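Local coordinates for protein Apc35852 (Geobacillus stearothermophilus, PDB 1U9C) that is of unknown function but belongs to the DJ-1/PfpI family, whose members include chaperones and cysteine proteases, at residues T24-F38 against D91-F103. Residues are numbered along the deposited sequence; the frame is centred on the assembly and turned at random.
Sequences TGLWLEEFAVPYLVF and DAIFLPGGHGTMF
T24 meets the glycine-rich turn at H99 and G100: its CG2 lies 3.5 Å from G100 N, while OG1, hydrogen-bonded to D58, sits 3.3 Å from H99 CB. Next comes G25, whose carbonyl O receives a CA-H...O contact from G98. G98 has no side chain, and the two backbones come together here, W27 and G98 having their CA atoms 4.3 Å apart. L26 reaches back with CD1, 3.7 Å from P96 CB. W27 turns its indole away and contributes its backbone, N donating to G97 O at 3.2 Å in a straight bond that arrives from above the carbonyl plane. With CG anti to its carbonyl carbon (chi1 -67°) and the chain extended beyond it, E30 brings OE1 to 2.9 Å from G97 N, a weak, bent bond. The carbonyl O of E30, buried without a polar partner, faces P96 CB and CG, and F31 adds its CB against P96 CG. P34 then lays CB over one face of the F94 ring, a CH-pi contact 4.0 Å from the centroid. One turn on, F38 directs its edge to F94 in an offset edge-to-face pair, the planes at 73°. With an alanine in place of F94, P34 and F38 would probably lose the ring they share, leaving a gap between helix and strand. Within the turn, G98 N donates to OD2 of the sulfinic group of the modified cysteine at position 129, and H99 NE2 is hydrogen-bonded to E160, placing the turn 97-100 beside that cysteine. The helix 28-38 runs roughly antiparallel to strand 92-95, at 150°, packed on the central sheet of this DJ-1/PfpI fold, with strand 7-12 touching L26, F31 and P96, helix 70-75 meeting F31, and helix 209-221 reaching E30.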
# COMPACT_ATOMS: atom_id res chain seq x y z
N THR A 24 15.23 -6.23 -1.98
CA THR A 24 14.21 -5.21 -1.84
C THR A 24 13.74 -5.10 -0.40
O THR A 24 14.41 -5.43 0.57
CB THR A 24 13.14 -5.53 -2.84
OG1 THR A 24 12.16 -4.50 -2.92
CG2 THR A 24 12.44 -6.87 -2.60
N GLY A 25 12.57 -4.50 -0.27
CA GLY A 25 11.87 -4.24 1.01
C GLY A 25 10.81 -3.18 0.80
O GLY A 25 10.30 -3.06 -0.25
N LEU A 26 10.48 -2.49 1.88
CA LEU A 26 9.55 -1.35 1.85
C LEU A 26 10.21 -0.17 1.21
O LEU A 26 11.39 0.13 1.44
CB LEU A 26 9.22 -0.99 3.30
CG LEU A 26 8.58 0.38 3.51
CD1 LEU A 26 7.22 0.53 2.92
CD2 LEU A 26 8.55 0.64 5.03
N TRP A 27 9.48 0.53 0.34
CA TRP A 27 9.95 1.79 -0.19
C TRP A 27 9.66 2.88 0.85
O TRP A 27 8.51 3.26 1.04
CB TRP A 27 9.26 2.18 -1.52
CG TRP A 27 9.99 3.22 -2.23
CD1 TRP A 27 9.87 4.58 -2.06
CD2 TRP A 27 11.07 3.02 -3.13
NE1 TRP A 27 10.80 5.24 -2.85
CE2 TRP A 27 11.54 4.29 -3.50
CE3 TRP A 27 11.67 1.89 -3.68
CZ2 TRP A 27 12.59 4.45 -4.38
CZ3 TRP A 27 12.72 2.06 -4.55
CH2 TRP A 27 13.16 3.29 -4.89
N LEU A 28 10.70 3.33 1.53
CA LEU A 28 10.56 4.14 2.73
C LEU A 28 9.58 5.29 2.61
O LEU A 28 8.67 5.45 3.45
CB LEU A 28 11.94 4.57 3.23
CG LEU A 28 11.88 5.46 4.46
CD1 LEU A 28 11.20 4.82 5.68
CD2 LEU A 28 13.32 5.87 4.78
N GLU A 29 9.69 6.11 1.57
CA GLU A 29 8.88 7.30 1.48
C GLU A 29 7.40 6.97 1.49
O GLU A 29 6.56 7.78 1.91
CB GLU A 29 9.24 8.10 0.18
CG GLU A 29 8.34 9.29 -0.12
CD GLU A 29 8.66 10.04 -1.38
OE1 GLU A 29 9.44 9.56 -2.23
OE2 GLU A 29 8.05 11.14 -1.49
N GLU A 30 7.04 5.86 0.88
CA GLU A 30 5.65 5.46 0.75
C GLU A 30 4.96 5.16 2.06
O GLU A 30 3.74 5.18 2.14
CB GLU A 30 5.51 4.32 -0.23
CG GLU A 30 5.88 4.73 -1.66
CD GLU A 30 5.98 3.62 -2.62
OE1 GLU A 30 5.62 2.52 -2.34
OE2 GLU A 30 6.51 3.96 -3.74
N PHE A 31 5.75 4.82 3.06
CA PHE A 31 5.31 4.74 4.46
C PHE A 31 5.46 6.09 5.16
O PHE A 31 4.53 6.57 5.79
CB PHE A 31 6.10 3.68 5.23
CG PHE A 31 5.77 3.64 6.67
CD1 PHE A 31 4.61 3.03 7.12
CD2 PHE A 31 6.55 4.30 7.61
CE1 PHE A 31 4.29 3.05 8.47
CE2 PHE A 31 6.24 4.30 8.93
CZ PHE A 31 5.11 3.69 9.36
N ALA A 32 6.65 6.67 5.07
CA ALA A 32 6.98 7.80 5.94
C ALA A 32 6.13 9.04 5.63
O ALA A 32 5.65 9.72 6.54
CB ALA A 32 8.46 8.16 5.84
N VAL A 33 5.92 9.38 4.36
CA VAL A 33 5.18 10.59 4.05
C VAL A 33 3.71 10.43 4.49
O VAL A 33 3.16 11.30 5.17
CB VAL A 33 5.36 10.94 2.58
CG1 VAL A 33 4.24 11.83 2.07
CG2 VAL A 33 6.76 11.56 2.36
N PRO A 34 3.02 9.35 4.14
CA PRO A 34 1.68 9.13 4.66
C PRO A 34 1.61 9.10 6.19
O PRO A 34 0.66 9.66 6.76
CB PRO A 34 1.24 7.83 3.97
CG PRO A 34 2.01 7.87 2.69
CD PRO A 34 3.36 8.35 3.12
N TYR A 35 2.53 8.40 6.81
CA TYR A 35 2.54 8.30 8.28
C TYR A 35 2.56 9.73 8.87
O TYR A 35 1.75 10.03 9.76
CB TYR A 35 3.78 7.51 8.73
CG TYR A 35 3.93 7.34 10.24
CD1 TYR A 35 3.27 6.35 10.88
CD2 TYR A 35 4.73 8.17 10.98
CE1 TYR A 35 3.40 6.18 12.24
CE2 TYR A 35 4.87 7.96 12.37
CZ TYR A 35 4.21 6.96 12.94
OH TYR A 35 4.34 6.76 14.32
N LEU A 36 3.43 10.58 8.37
CA LEU A 36 3.55 11.94 8.90
C LEU A 36 2.25 12.71 8.64
O LEU A 36 1.77 13.45 9.52
CB LEU A 36 4.75 12.67 8.25
CG LEU A 36 5.01 14.14 8.58
CD1 LEU A 36 5.33 14.24 10.05
CD2 LEU A 36 6.10 14.78 7.74
N VAL A 37 1.66 12.63 7.44
CA VAL A 37 0.37 13.26 7.14
C VAL A 37 -0.68 12.84 8.15
O VAL A 37 -1.41 13.69 8.73
CB VAL A 37 -0.10 12.95 5.67
CG1 VAL A 37 -1.60 13.33 5.44
CG2 VAL A 37 0.79 13.65 4.63
N PHE A 38 -0.80 11.53 8.39
CA PHE A 38 -1.81 11.04 9.32
C PHE A 38 -1.55 11.46 10.76
O PHE A 38 -2.48 11.85 11.48
CB PHE A 38 -1.94 9.51 9.20
CG PHE A 38 -2.33 9.02 7.82
CD1 PHE A 38 -3.16 9.72 6.98
CD2 PHE A 38 -1.83 7.81 7.37
CE1 PHE A 38 -3.49 9.26 5.74
CE2 PHE A 38 -2.17 7.35 6.13
CZ PHE A 38 -3.00 8.08 5.32
N ASP A 91 -10.74 3.01 10.47
CA ASP A 91 -11.48 3.75 9.46
C ASP A 91 -10.88 3.63 8.08
O ASP A 91 -11.55 3.78 7.09
CB ASP A 91 -11.56 5.19 9.88
CG ASP A 91 -12.16 5.31 11.23
OD1 ASP A 91 -13.42 5.28 11.32
OD2 ASP A 91 -11.51 5.47 12.28
N ALA A 92 -9.58 3.34 8.01
CA ALA A 92 -8.84 3.25 6.75
C ALA A 92 -7.69 2.24 6.88
O ALA A 92 -7.10 2.15 7.99
CB ALA A 92 -8.29 4.59 6.25
N ILE A 93 -7.33 1.61 5.77
CA ILE A 93 -6.06 0.82 5.70
C ILE A 93 -5.29 1.45 4.57
O ILE A 93 -5.81 1.85 3.52
CB ILE A 93 -6.38 -0.68 5.46
CG1 ILE A 93 -5.08 -1.48 5.49
CG2 ILE A 93 -7.13 -0.95 4.18
CD1 ILE A 93 -5.36 -3.01 5.43
N PHE A 94 -3.95 1.51 4.79
CA PHE A 94 -3.01 2.08 3.84
C PHE A 94 -1.86 1.11 3.59
O PHE A 94 -1.21 0.72 4.54
CB PHE A 94 -2.49 3.41 4.42
CG PHE A 94 -1.79 4.28 3.41
CD1 PHE A 94 -2.45 5.34 2.80
CD2 PHE A 94 -0.49 4.01 2.98
CE1 PHE A 94 -1.82 6.10 1.84
CE2 PHE A 94 0.11 4.79 2.01
CZ PHE A 94 -0.59 5.83 1.46
N LEU A 95 -1.63 0.79 2.33
CA LEU A 95 -0.58 -0.15 1.90
C LEU A 95 0.50 0.54 1.12
O LEU A 95 0.36 0.78 -0.07
CB LEU A 95 -1.20 -1.25 1.02
CG LEU A 95 -2.33 -2.06 1.64
CD1 LEU A 95 -2.80 -3.14 0.65
CD2 LEU A 95 -2.05 -2.59 2.91
N PRO A 96 1.61 0.91 1.78
CA PRO A 96 2.76 1.35 1.04
C PRO A 96 3.31 0.22 0.19
O PRO A 96 3.02 -0.95 0.35
CB PRO A 96 3.75 1.68 2.16
CG PRO A 96 2.90 1.97 3.36
CD PRO A 96 1.85 0.91 3.22
N GLY A 97 4.22 0.61 -0.71
CA GLY A 97 4.87 -0.31 -1.66
C GLY A 97 6.29 -0.71 -1.37
O GLY A 97 6.69 -0.92 -0.22
N GLY A 98 7.07 -0.78 -2.44
CA GLY A 98 8.32 -1.49 -2.52
C GLY A 98 8.07 -2.81 -3.24
O GLY A 98 7.06 -3.45 -3.03
N HIS A 99 9.09 -3.31 -3.94
CA HIS A 99 8.95 -4.61 -4.62
C HIS A 99 8.75 -5.77 -3.67
O HIS A 99 8.20 -6.75 -4.12
CB HIS A 99 10.15 -4.90 -5.54
CG HIS A 99 10.11 -4.21 -6.87
ND1 HIS A 99 10.88 -3.12 -7.14
CD2 HIS A 99 9.43 -4.50 -8.02
CE1 HIS A 99 10.65 -2.72 -8.39
NE2 HIS A 99 9.81 -3.56 -8.96
N GLY A 100 9.13 -5.63 -2.39
CA GLY A 100 8.89 -6.70 -1.41
C GLY A 100 7.45 -7.10 -1.39
O GLY A 100 7.14 -8.28 -1.24
N THR A 101 6.52 -6.15 -1.53
CA THR A 101 5.13 -6.46 -1.47
C THR A 101 4.66 -7.48 -2.49
O THR A 101 3.71 -8.20 -2.26
CB THR A 101 4.23 -5.19 -1.62
OG1 THR A 101 4.46 -4.60 -2.93
CG2 THR A 101 4.49 -4.17 -0.58
N MET A 102 5.28 -7.50 -3.67
CA MET A 102 4.89 -8.41 -4.73
C MET A 102 5.07 -9.84 -4.30
O MET A 102 4.47 -10.75 -4.90
CB MET A 102 5.72 -8.14 -5.99
CG MET A 102 5.43 -6.73 -6.60
SD MET A 102 3.80 -6.70 -7.39
CE MET A 102 4.11 -7.64 -8.93
N PHE A 103 5.92 -10.07 -3.32
CA PHE A 103 6.22 -11.43 -2.82
C PHE A 103 5.54 -11.83 -1.52
O PHE A 103 5.45 -13.04 -1.23
CB PHE A 103 7.72 -11.57 -2.61
CG PHE A 103 8.50 -11.35 -3.86
CD1 PHE A 103 8.77 -12.40 -4.71
CD2 PHE A 103 8.93 -10.09 -4.20
CE1 PHE A 103 9.46 -12.21 -5.88
CE2 PHE A 103 9.63 -9.88 -5.34
CZ PHE A 103 9.87 -10.94 -6.22